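Local coordinates for protein pyruvate kinase 1 (Trypanosoma brucei brucei, PDB 4KCT) that catalyses the transfer of a phosphoryl group from phosphoenolpyruvate to ADP, giving pyruvate and ATP, and also has an intrinsic decarboxylase activity that acts on oxaloacetate, at residues M363-S366 against I367-L370; S384-A387 against S388-V392; T403-S406 against A407-S411; R430-N433 against V434-S437. One frame throughout, in Å; residues are numbered along the deposited sequence.

Contact 1: M363-S366 against I367-L370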
# COMPACT_ATOMS: atom_id res chain seq x y z
N MET A 363 -12.34 -3.98 4.33
CA MET A 363 -12.60 -5.41 4.30
C MET A 363 -12.73 -5.88 2.86
O MET A 363 -12.18 -6.92 2.49
CB MET A 363 -13.87 -5.80 5.09
CG MET A 363 -13.67 -5.91 6.60
SD MET A 363 -12.92 -7.49 7.02
CE MET A 363 -14.38 -8.48 7.42
N PHE A 364 -13.52 -5.16 2.06
CA PHE A 364 -13.69 -5.52 0.66
C PHE A 364 -12.35 -5.77 -0.01
O PHE A 364 -12.12 -6.83 -0.66
CB PHE A 364 -14.48 -4.44 -0.10
CG PHE A 364 -14.57 -4.69 -1.60
CD1 PHE A 364 -15.37 -5.71 -2.10
CD2 PHE A 364 -13.73 -4.00 -2.49
CE1 PHE A 364 -15.43 -5.98 -3.47
CE2 PHE A 364 -13.75 -4.31 -3.88
CZ PHE A 364 -14.64 -5.26 -4.36
N ASN A 365 -11.48 -4.77 0.06
CA ASN A 365 -10.18 -4.85 -0.61
C ASN A 365 -9.28 -5.95 -0.05
O ASN A 365 -8.62 -6.69 -0.82
CB ASN A 365 -9.47 -3.49 -0.54
CG ASN A 365 -10.05 -2.49 -1.53
OD1 ASN A 365 -10.37 -2.85 -2.66
ND2 ASN A 365 -10.36 -1.30 -1.06
N SER A 366 -9.25 -6.09 1.27
CA SER A 366 -8.40 -7.12 1.91
C SER A 366 -8.87 -8.52 1.54
O SER A 366 -8.05 -9.42 1.24
CB SER A 366 -8.39 -6.97 3.43
OG SER A 366 -7.82 -5.74 3.82
N ILE A 367 -10.18 -8.73 1.57
CA ILE A 367 -10.75 -10.03 1.18
C ILE A 367 -10.50 -10.35 -0.30
O ILE A 367 -10.02 -11.42 -0.63
CB ILE A 367 -12.26 -10.11 1.49
CG1 ILE A 367 -12.47 -10.11 3.02
CG2 ILE A 367 -12.90 -11.35 0.85
CD1 ILE A 367 -13.86 -9.71 3.44
N LYS A 368 -10.78 -9.40 -1.18
CA LYS A 368 -10.56 -9.59 -2.61
C LYS A 368 -9.09 -9.88 -2.94
O LYS A 368 -8.78 -10.76 -3.76
CB LYS A 368 -11.03 -8.36 -3.40
CG LYS A 368 -11.06 -8.59 -4.90
CD LYS A 368 -11.84 -7.50 -5.62
CE LYS A 368 -10.90 -6.47 -6.22
NZ LYS A 368 -10.34 -5.58 -5.16
N ASN A 369 -8.18 -9.20 -2.26
CA ASN A 369 -6.74 -9.36 -2.52
C ASN A 369 -6.18 -10.73 -2.11
O ASN A 369 -5.10 -11.13 -2.54
CB ASN A 369 -5.93 -8.25 -1.81
CG ASN A 369 -6.13 -6.88 -2.46
OD1 ASN A 369 -6.65 -6.78 -3.57
ND2 ASN A 369 -5.80 -5.82 -1.73
N LEU A 370 -6.92 -11.48 -1.29
CA LEU A 370 -6.45 -12.80 -0.90
C LEU A 370 -7.07 -13.94 -1.72
O LEU A 370 -6.80 -15.10 -1.44
CB LEU A 370 -6.68 -13.03 0.60
CG LEU A 370 -5.75 -12.14 1.47
CD1 LEU A 370 -6.21 -12.13 2.93
CD2 LEU A 370 -4.30 -12.66 1.37

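Contact 2: S384-A387 against S388-V392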
# COMPACT_ATOMS: atom_id res chain seq x y z
N SER A 384 -17.40 -7.86 -8.21
CA SER A 384 -17.47 -6.63 -8.97
C SER A 384 -18.80 -5.90 -8.76
O SER A 384 -18.86 -4.68 -8.85
CB SER A 384 -17.20 -6.88 -10.46
OG SER A 384 -15.82 -7.16 -10.67
N ALA A 385 -19.86 -6.66 -8.46
CA ALA A 385 -21.15 -6.04 -8.07
C ALA A 385 -20.98 -5.21 -6.80
O ALA A 385 -21.47 -4.08 -6.72
CB ALA A 385 -22.23 -7.10 -7.87
N VAL A 386 -20.29 -5.77 -5.81
CA VAL A 386 -20.04 -5.02 -4.57
C VAL A 386 -19.17 -3.78 -4.84
O VAL A 386 -19.43 -2.70 -4.32
CB VAL A 386 -19.39 -5.91 -3.46
CG1 VAL A 386 -18.94 -5.04 -2.27
CG2 VAL A 386 -20.38 -6.96 -2.98
N ALA A 387 -18.13 -3.95 -5.66
CA ALA A 387 -17.33 -2.80 -6.06
C ALA A 387 -18.20 -1.69 -6.67
O ALA A 387 -18.02 -0.50 -6.33
CB ALA A 387 -16.20 -3.22 -7.02
N SER A 388 -19.09 -2.05 -7.59
CA SER A 388 -19.93 -1.06 -8.24
C SER A 388 -20.87 -0.37 -7.24
O SER A 388 -21.11 0.83 -7.35
CB SER A 388 -20.71 -1.65 -9.44
OG SER A 388 -21.66 -2.63 -9.04
N ALA A 389 -21.32 -1.11 -6.21
CA ALA A 389 -22.14 -0.52 -5.13
C ALA A 389 -21.38 0.57 -4.37
O ALA A 389 -21.93 1.65 -4.07
CB ALA A 389 -22.61 -1.62 -4.16
N PHE A 390 -20.13 0.30 -4.05
CA PHE A 390 -19.31 1.34 -3.46
C PHE A 390 -19.15 2.52 -4.42
O PHE A 390 -19.23 3.67 -3.99
CB PHE A 390 -17.94 0.79 -3.04
CG PHE A 390 -17.98 -0.04 -1.78
CD1 PHE A 390 -18.40 0.53 -0.56
CD2 PHE A 390 -17.60 -1.37 -1.80
CE1 PHE A 390 -18.32 -0.21 0.63
CE2 PHE A 390 -17.61 -2.14 -0.63
CZ PHE A 390 -17.98 -1.55 0.59
N GLU A 391 -18.84 2.26 -5.70
CA GLU A 391 -18.55 3.38 -6.63
C GLU A 391 -19.75 4.32 -6.79
O GLU A 391 -19.58 5.53 -6.98
CB GLU A 391 -18.12 2.91 -8.02
CG GLU A 391 -17.10 1.79 -8.04
CD GLU A 391 -15.74 2.23 -7.60
OE1 GLU A 391 -14.77 1.46 -7.83
OE2 GLU A 391 -15.62 3.34 -7.01
N VAL A 392 -20.95 3.75 -6.81
CA VAL A 392 -22.16 4.59 -6.98
C VAL A 392 -22.87 4.94 -5.71
O VAL A 392 -23.91 5.58 -5.76
CB VAL A 392 -23.22 4.00 -7.92
CG1 VAL A 392 -22.71 3.89 -9.32
CG2 VAL A 392 -23.79 2.69 -7.38

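Contact 3: T403-S406 against A407-S411. With FDP (2,6-di-O-phosphono-beta-D-fructofuranose), chain F.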
# COMPACT_ATOMS: atom_id res chain seq x y z
N THR A 403 -30.49 -21.34 -3.40
CA THR A 403 -29.81 -22.18 -2.39
C THR A 403 -29.26 -21.29 -1.26
O THR A 403 -28.80 -21.79 -0.26
CB THR A 403 -28.63 -22.97 -2.98
OG1 THR A 403 -27.60 -22.05 -3.42
CG2 THR A 403 -29.09 -23.85 -4.17
N GLY A 404 -29.14 -20.00 -1.53
CA GLY A 404 -28.42 -19.11 -0.61
C GLY A 404 -27.01 -18.77 -1.08
O GLY A 404 -26.42 -17.81 -0.61
N ARG A 405 -26.46 -19.58 -1.98
CA ARG A 405 -25.05 -19.49 -2.32
C ARG A 405 -24.63 -18.09 -2.85
O ARG A 405 -23.62 -17.54 -2.42
CB ARG A 405 -24.69 -20.56 -3.34
CG ARG A 405 -23.20 -20.65 -3.59
CD ARG A 405 -22.83 -21.64 -4.69
NE ARG A 405 -21.45 -21.38 -5.13
CZ ARG A 405 -21.10 -21.00 -6.35
NH1 ARG A 405 -19.84 -20.67 -6.61
NH2 ARG A 405 -21.97 -21.06 -7.36
N SER A 406 -25.39 -17.55 -3.79
CA SER A 406 -25.08 -16.24 -4.38
C SER A 406 -25.22 -15.14 -3.35
O SER A 406 -24.50 -14.14 -3.42
CB SER A 406 -25.99 -15.92 -5.57
OG SER A 406 -25.90 -16.92 -6.58
N ALA A 407 -26.17 -15.27 -2.43
CA ALA A 407 -26.28 -14.23 -1.39
C ALA A 407 -25.07 -14.23 -0.47
O ALA A 407 -24.57 -13.16 -0.08
CB ALA A 407 -27.57 -14.41 -0.58
N ARG A 408 -24.64 -15.42 -0.03
CA ARG A 408 -23.43 -15.53 0.78
C ARG A 408 -22.18 -15.02 0.03
O ARG A 408 -21.25 -14.49 0.65
CB ARG A 408 -23.22 -16.98 1.26
CG ARG A 408 -24.23 -17.40 2.34
CD ARG A 408 -23.87 -18.77 2.94
NE ARG A 408 -24.28 -19.85 2.06
CZ ARG A 408 -25.50 -20.37 2.01
NH1 ARG A 408 -26.48 -19.95 2.85
NH2 ARG A 408 -25.78 -21.28 1.11
N LEU A 409 -22.13 -15.23 -1.27
CA LEU A 409 -21.01 -14.78 -2.08
C LEU A 409 -20.92 -13.25 -2.17
O LEU A 409 -19.83 -12.69 -2.17
CB LEU A 409 -21.11 -15.39 -3.50
CG LEU A 409 -19.84 -15.49 -4.34
CD1 LEU A 409 -18.66 -16.08 -3.54
CD2 LEU A 409 -20.14 -16.36 -5.59
N ILE A 410 -22.05 -12.59 -2.27
CA ILE A 410 -22.08 -11.12 -2.16
C ILE A 410 -21.74 -10.62 -0.77
O ILE A 410 -20.90 -9.72 -0.61
CB ILE A 410 -23.44 -10.57 -2.57
CG1 ILE A 410 -23.69 -10.85 -4.07
CG2 ILE A 410 -23.52 -9.06 -2.27
CD1 ILE A 410 -25.09 -10.43 -4.52
N SER A 411 -22.31 -11.24 0.25
CA SER A 411 -21.98 -10.88 1.65
C SER A 411 -20.49 -11.08 1.96
O SER A 411 -19.90 -10.34 2.75
CB SER A 411 -22.84 -11.69 2.64
OG SER A 411 -22.57 -11.27 3.99
P1 FDP F . -32.73 -18.86 -11.58
O1P FDP F . -33.00 -17.51 -12.21
O2P FDP F . -33.65 -19.13 -10.41
O3P FDP F . -32.59 -20.01 -12.57
O1 FDP F . -29.96 -20.45 -12.79
C1 FDP F . -29.83 -19.03 -12.84
C2 FDP F . -29.97 -18.48 -11.42
O2 FDP F . -31.28 -18.74 -10.85
C3 FDP F . -29.65 -16.99 -11.34
O3 FDP F . -30.72 -16.19 -11.84
C4 FDP F . -29.51 -16.83 -9.83
O4 FDP F . -28.86 -15.60 -9.45
C5 FDP F . -28.67 -18.05 -9.49
O5 FDP F . -28.97 -19.04 -10.54
C6 FDP F . -29.03 -18.59 -8.11
O6 FDP F . -28.02 -19.52 -7.73
P2 FDP F . -27.94 -20.01 -6.19
O4P FDP F . -27.54 -18.75 -5.40
O5P FDP F . -29.32 -20.51 -5.90
O6P FDP F . -26.86 -21.06 -6.18
O HOH W 1 -29.13 -21.32 2.47

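Contact 4: R430-N433 against V434-S437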
# COMPACT_ATOMS: atom_id res chain seq x y z
N ARG A 430 -34.57 -18.66 5.98
CA ARG A 430 -34.24 -18.89 7.38
C ARG A 430 -32.73 -19.06 7.54
O ARG A 430 -32.13 -18.60 8.54
CB ARG A 430 -34.98 -20.12 7.91
CG ARG A 430 -36.48 -19.90 8.03
CD ARG A 430 -37.16 -21.06 8.78
NE ARG A 430 -37.09 -22.32 8.03
CZ ARG A 430 -38.00 -22.73 7.15
NH1 ARG A 430 -39.02 -21.94 6.83
NH2 ARG A 430 -37.92 -23.95 6.63
N GLN A 431 -32.11 -19.74 6.58
CA GLN A 431 -30.68 -20.03 6.69
C GLN A 431 -29.82 -18.78 6.47
O GLN A 431 -28.73 -18.68 7.01
CB GLN A 431 -30.29 -21.15 5.71
CG GLN A 431 -30.70 -22.52 6.25
CD GLN A 431 -30.48 -23.63 5.26
OE1 GLN A 431 -30.22 -23.37 4.09
NE2 GLN A 431 -30.52 -24.86 5.73
N LEU A 432 -30.32 -17.83 5.70
CA LEU A 432 -29.55 -16.64 5.37
C LEU A 432 -29.49 -15.68 6.56
O LEU A 432 -28.73 -14.72 6.55
CB LEU A 432 -30.11 -15.97 4.11
CG LEU A 432 -29.65 -16.65 2.79
CD1 LEU A 432 -30.38 -16.02 1.61
CD2 LEU A 432 -28.12 -16.46 2.61
N ASN A 433 -30.21 -16.02 7.63
CA ASN A 433 -30.15 -15.26 8.89
C ASN A 433 -28.79 -15.28 9.59
O ASN A 433 -28.54 -14.46 10.50
CB ASN A 433 -31.21 -15.77 9.90
CG ASN A 433 -32.60 -15.19 9.65
OD1 ASN A 433 -32.78 -13.99 9.75
ND2 ASN A 433 -33.59 -16.05 9.52
N VAL A 434 -27.92 -16.24 9.24
CA VAL A 434 -26.55 -16.17 9.79
C VAL A 434 -25.55 -15.41 8.91
O VAL A 434 -24.36 -15.40 9.20
CB VAL A 434 -25.97 -17.53 10.19
CG1 VAL A 434 -26.79 -18.15 11.31
CG2 VAL A 434 -25.91 -18.47 8.98
N THR A 435 -26.03 -14.72 7.88
CA THR A 435 -25.12 -14.12 6.93
C THR A 435 -25.26 -12.61 6.94
O THR A 435 -26.37 -12.07 6.83
CB THR A 435 -25.35 -14.69 5.52
OG1 THR A 435 -24.76 -16.00 5.47
CG2 THR A 435 -24.68 -13.82 4.48
N ARG A 436 -24.13 -11.92 7.15
CA ARG A 436 -24.15 -10.47 7.36
C ARG A 436 -24.90 -9.77 6.22
O ARG A 436 -24.63 -10.04 5.03
CB ARG A 436 -22.70 -9.95 7.44
CG ARG A 436 -22.58 -8.45 7.75
CD ARG A 436 -21.09 -8.05 7.76
NE ARG A 436 -20.91 -6.62 8.01
CZ ARG A 436 -20.94 -5.68 7.06
NH1 ARG A 436 -20.79 -4.41 7.41
NH2 ARG A 436 -21.10 -6.00 5.78
N SER A 437 -25.75 -8.78 6.57
CA SER A 437 -26.37 -7.82 5.59
C SER A 437 -27.62 -8.31 4.87
O SER A 437 -28.32 -7.51 4.27
CB SER A 437 -25.36 -7.36 4.53
OG SER A 437 -24.18 -6.92 5.14
O HOH W 2 -26.34 -18.28 5.42

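Contact 1: M363-S366 against I367-L370
Phe364 and Lys368 meet one turn apart on the last turns of helix 362-369, the lysine chain passing at a slant beside the far end of the ring. Its CD lies 3.8 Å from CZ of Phe364. With CG anti to the backbone N (chi1 -170°) and bends at chi3 and chi4, the chain brings NZ back toward the amide of Asn365; the 3.7 Å from NZ to OD1 of Asn365 is too long for a direct bond, and the lysine also packs on the acidic Glu391 of the third subunit. On another side of the helix Met363, bent at chi2 and chi3, sets its CE 4.2 Å from CD1 of Ile367, a light apolar touch. Beneath these pairs runs the helical ladder. Ile367 N bonds to Met363 O at 2.9 Å, nearly straight (168°), and Lys368 N to Phe364 O likewise. The bond of Asn369 N to Asn365 O is more bent, at 151°. By Leu370 the helix is giving out: its N makes only a weak 3.5 Å bond to Ser366 O, next to a shorter one, 3.2 Å, to Ile367 O. In one of its two conformers Ser366 OG turns back to bond Val362 O. Outward, Phe364 is buried against Val386 and Ala387 of helix 377-392, Met363 touches Asn287 and Leu370 touches Val288 of helix 275-289, while Ile367 and Leu370 pack on Leu4 of the second subunit.

Contact 2: S384-A387 against S388-V392
Helix 377-392 of the alpha/beta domain carries in its last turns a serine hydroxyl folded back onto its own backbone: in one of its two conformers Ser388 OG donates to Ala385 O at 2.7 Å. The hydroxyl gets there by standing between the backbone N and the carbonyl carbon (chi1 66°), the most hemmed-in of its three settings. In that conformer Ala385 O is gripped twice: Ala389 N also donates to it, at 3.0 Å, and both donors come from the same face of the carbonyl plane. The neighbouring rungs are ordinary helical bonds, such as Ser388 N to Ser384 O at 2.9 Å. Along another side of the helix Val386 and Phe390 run alongside each other in the same direction, the methyl CG1 of the valine 3.6 Å from CE2 of the ring. Ala385, Ser388 and Ala389 touch Val478 of strand 476-481, in the mixed sheet of this domain, and Ala385 and Ala389 also touch Met397 of strand 396-400. Glu391 N bonds to Ala387 O at 2.9 Å. With CG beside its backbone N (chi1 -45°), the glutamate brings that atom within 3.0 Å of the same Ala387 O, and a bend at chi2 (-71°) sets the direction in which the carboxylate leaves. It reaches across the subunit interface, where OE1 forms a salt bridge with Lys368 of the third subunit.

Contact 3: T403-S406 against A407-S411
Arg408 folds its guanidinium back over the peptide of Gly404, whose O lies 3.8 Å from the guanidinium plane, over its centre. A bend at chi3 (-79°) turns the chain back this way. At the rim of the group NH2 makes a weak 3.4 Å bond to Thr403 O, and a water lying in the guanidinium plane joins NH1 to the same carbonyl, so this side is held largely by long or water-borne links. Gly404, at the N-cap position, takes a positive phi (102°) that carries the chain into the helix. The other side, at the 6-phosphate of the bound fructose 2,6-bisphosphate, is gripped far more firmly. Ser406 N and Ser406 OG both donate to its O4P, the hydroxyl at 2.7 Å, while Thr403 N reaches O5P at 2.9 Å. Thr403 OG1 gives O6P a weak bond and also accepts from Arg405 N at 3.1 Å, closing an ST turn that fixes the loop entering the helix. Behind it the helical rungs follow, beginning with Arg408 N to Gly404 O at 3.0 Å. The extended Arg405 chain lays only its CB near the phosphate and carries NH1 on to a salt bridge with Glu378. Ala407 and Ile410 face the sheet, touching Val399 of strand 396-400. A phosphate held by backbone N-H and hydroxyl groups at the start of a helix, in the beta-alpha-beta unit of strand 396-400, helix 405-412 and strand 419-423, is a classic anion site; here it forms part of the effector pocket, where the helix dipole probably adds to the pull on the charge.

Contact 4: R430-N433 against V434-S437
Leu432 and Thr435 meet with their side chains only in loose touch, CD2 of the leucine 4.4 Å from CB of the threonine; what holds them is the backbone. Thr435 N donates to Leu432 O at 3.0 Å, but from well above the carbonyl plane, 56° out of it. Thr435 OG1, anti to its own carbonyl carbon (chi1 -76°), is hydrogen-bonded to a water that donates to Gln431 O, giving a second, water-borne link across the turn. Val434 points roughly at right angles to the threonine: its CG2, wedged between backbone N and carbonyl carbon, comes within 3.4 Å of that same Gln431 O, which also takes a weak 3.4 Å bond from Val434 N. These bonds, each spanning three residues, lie in the turn between helix 426-431 and strand 438-442, an outermost strand, within this chain, of the mixed sheet in the alpha/beta domain. Before the turn, Asn433 folds its amide back, ND2 donating to Arg430 O at 3.1 Å, with the acceptor 20° out of the amide plane. The same ND2 also bonds to His78 O, and the asparagine packs on Ser47 and Val48 of barrel strand 46-52, as Val434 does on Val48. Leu432 is directed instead at Ala407 and Arg408 of helix 405-412. Gln431 NE2 is held by Asp233 O and Asp207 O, and Arg430 forms a salt bridge with Asp207.

The four contacts follow one another along the chain, all in the C-terminal part that comes after the barrel strands. Contacts 1 and 2 lie on successive helices, 362-369 and 377-392, with centres 14 Å apart, and touch where Phe364 CB meets the Phe390 ring. Contact 2 meets contact 3 where Val386 packs on the backbone of Ile410. Contacts 3 and 4 are closest, 9 Å between centres, linked by a probable hydrogen bond from Ser411 OG to Arg436 O. Together the contacts connect the subunit-interface helices of contacts 1 and 2 to the helix at the effector phosphate in contact 3 and to the loop against the barrel in contact 4.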